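Local coordinates for transcriptional regulator Tm0710 (PDB 2A61), which regulates transcription in Thermotoga maritima as a MarR-family protein, probably by binding DNA through a winged helix, at the interface of chains A and B. Sequence-based numbering; all coordinates share one arbitrary frame. Chains: chain A/B, transcriptional regulator Tm0710.

The interface of chains A and B. Residues chain A 109, 112, 116, 127-128, 131; chain B 4, 7-8, 11, 138.
Helix 5-23 of chain B inserts B:Phe7, with B:Glu8 and B:Leu11 beside it, between A:Glu109, A:Ile112 and A:Thr116 of helix 95-119 and A:Ile127, A:Leu128 and A:Leu131 of helix 121-141, forming one patch of a two-fold symmetric interface, repeated with the chains exchanged; B:Met138 adds a contact from helix 121-141 of chain B. Pairing through terminal helices is the usual dimer architecture of MarR regulators, so this interface is likely to be the biological one. Of the surface of B:Phe7, 74 Å² is hidden by chain A. With CG anti to its backbone N (chi1 -158°), its ring enters between the two chain A helices. The methyl A:Thr116 CG2 lies over one face, 4.0 Å from the ring centroid and offset toward the rim, a CH-pi contact. A:Ile112 crosses the phenylalanine side chain at about a right angle, its branch methyl CG2 3.4 Å from B:Phe7 CD2. At the far end of the ring, B:Phe7 CZ meets A:Leu131 CD1 at 3.6 Å and also touches A:Ile127 CG2. A:Leu128 slides past in the opposite direction, its CD1 4.0 Å from B:Phe7 CA. An alanine in place of B:Phe7 would probably open a gap between the two chain A helices and deprive the A:Thr116 and A:Leu131 methyls of their aromatic partner. A:Thr116 is steadied by its hydroxyl OG1, which donates to A:Ile112 O at 3.1 Å, 24° from the carbonyl plane. The other branch of A:Ile112 ends in CD1, 3.9 Å from B:Met138 CE and also touching B:Leu11 CD2. A:Glu109 CG packs on B:Glu8 CB at 4.0 Å; A:Glu109 OE2 and B:Glu8 OE1 are 4.5 Å apart, not in contact, and their like charges, if both are ionised, would probably repel.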
loop_
_atom_site.group_PDB
_atom_site.type_symbol
_atom_site.label_atom_id
_atom_site.label_comp_id
_atom_site.label_asym_id
_atom_site.label_seq_id
_atom_site.Cartn_x
_atom_site.Cartn_y
_atom_site.Cartn_z
ATOM N N GLU A 109 -8.981 13.154 2.707
ATOM C CA GLU A 109 -9.116 14.399 3.493
ATOM C C GLU A 109 -10.500 14.481 4.174
ATOM O O GLU A 109 -10.602 14.847 5.366
ATOM C CB GLU A 109 -8.868 15.643 2.589
ATOM C CG GLU A 109 -7.368 15.811 2.164
ATOM C CD GLU A 109 -7.135 16.957 1.162
ATOM O OE1 GLU A 109 -8.106 17.493 0.607
ATOM O OE2 GLU A 109 -5.975 17.297 0.909
ATOM N N ILE A 112 -10.672 11.998 7.000
ATOM C CA ILE A 112 -9.881 12.465 8.148
ATOM C C ILE A 112 -10.565 13.676 8.818
ATOM O O ILE A 112 -10.511 13.820 10.043
ATOM C CB ILE A 112 -8.434 12.805 7.709
ATOM C CG1 ILE A 112 -7.668 11.525 7.253
ATOM C CG2 ILE A 112 -7.674 13.602 8.821
ATOM C CD1 ILE A 112 -7.503 10.451 8.290
ATOM N N THR A 116 -11.207 13.929 12.778
ATOM C CA THR A 116 -10.735 15.069 13.578
ATOM C C THR A 116 -11.900 15.869 14.185
ATOM O O THR A 116 -11.781 16.440 15.292
ATOM C CB THR A 116 -9.794 15.996 12.782
ATOM O OG1 THR A 116 -10.490 16.495 11.638
ATOM C CG2 THR A 116 -8.511 15.254 12.339
ATOM N N ILE A 127 -2.755 15.190 18.753
ATOM C CA ILE A 127 -2.465 14.026 17.932
ATOM C C ILE A 127 -1.639 14.435 16.708
ATOM O O ILE A 127 -0.711 13.722 16.331
ATOM C CB ILE A 127 -3.757 13.245 17.542
ATOM C CG1 ILE A 127 -4.314 12.507 18.758
ATOM C CG2 ILE A 127 -3.511 12.258 16.389
ATOM C CD1 ILE A 127 -5.704 11.956 18.579
ATOM N N LEU A 128 -1.964 15.573 16.102
ATOM C CA LEU A 128 -1.178 16.064 14.971
ATOM C C LEU A 128 0.278 16.368 15.378
ATOM O O LEU A 128 1.212 15.987 14.678
ATOM C CB LEU A 128 -1.849 17.252 14.268
ATOM C CG LEU A 128 -1.260 17.618 12.886
ATOM C CD1 LEU A 128 -0.929 16.390 12.039
ATOM C CD2 LEU A 128 -2.152 18.564 12.136
ATOM N N LEU A 131 2.055 13.036 15.652
ATOM C CA LEU A 131 2.307 12.475 14.312
ATOM C C LEU A 131 3.447 13.205 13.612
ATOM O O LEU A 131 4.230 12.594 12.897
ATOM C CB LEU A 131 1.038 12.502 13.433
ATOM C CG LEU A 131 -0.136 11.589 13.850
ATOM C CD1 LEU A 131 -1.407 12.011 13.145
ATOM C CD2 LEU A 131 0.149 10.115 13.541
ATOM N N LYS B 4 -7.961 16.769 8.450
ATOM C CA LYS B 4 -8.151 16.835 6.960
ATOM C C LYS B 4 -6.822 16.933 6.177
ATOM O O LYS B 4 -6.317 15.926 5.690
ATOM C CB LYS B 4 -9.072 18.014 6.597
ATOM C CG LYS B 4 -8.759 19.337 7.374
ATOM C CD LYS B 4 -9.218 19.281 8.851
ATOM C CE LYS B 4 -10.661 19.719 9.020
ATOM N NZ LYS B 4 -10.751 21.201 9.109
ATOM N N PHE B 7 -3.065 17.065 8.244
ATOM C CA PHE B 7 -3.318 15.789 8.933
ATOM C C PHE B 7 -3.272 14.613 7.957
ATOM O O PHE B 7 -2.571 13.630 8.188
ATOM C CB PHE B 7 -4.655 15.816 9.701
ATOM C CG PHE B 7 -4.739 14.800 10.834
ATOM C CD1 PHE B 7 -4.822 15.214 12.155
ATOM C CD2 PHE B 7 -4.716 13.417 10.568
ATOM C CE1 PHE B 7 -4.895 14.269 13.215
ATOM C CE2 PHE B 7 -4.771 12.468 11.605
ATOM C CZ PHE B 7 -4.878 12.884 12.923
ATOM N N GLU B 8 -4.034 14.693 6.867
ATOM C CA GLU B 8 -4.013 13.612 5.876
ATOM C C GLU B 8 -2.602 13.413 5.281
ATOM O O GLU B 8 -2.127 12.291 5.085
ATOM C CB GLU B 8 -5.029 13.877 4.738
ATOM C CG GLU B 8 -5.166 12.698 3.770
ATOM C CD GLU B 8 -4.097 12.661 2.691
ATOM O OE1 GLU B 8 -3.630 13.743 2.247
ATOM O OE2 GLU B 8 -3.721 11.550 2.239
ATOM N N LEU B 11 -0.118 11.885 7.817
ATOM C CA LEU B 11 -0.414 10.466 8.034
ATOM C C LEU B 11 -0.081 9.638 6.778
ATOM O O LEU B 11 0.431 8.513 6.867
ATOM C CB LEU B 11 -1.887 10.320 8.424
ATOM C CG LEU B 11 -2.340 8.925 8.847
ATOM C CD1 LEU B 11 -1.670 8.572 10.211
ATOM C CD2 LEU B 11 -3.897 8.793 8.902
ATOM N N MET B 138 -11.502 6.322 13.920
ATOM C CA MET B 138 -11.448 6.029 12.483
ATOM C C MET B 138 -12.358 4.811 12.147
ATOM O O MET B 138 -13.096 4.840 11.189
ATOM C CB MET B 138 -10.004 5.763 12.070
ATOM C CG MET B 138 -9.785 5.546 10.589
ATOM S SD MET B 138 -8.021 5.417 10.176
ATOM C CE MET B 138 -7.523 7.111 10.393
#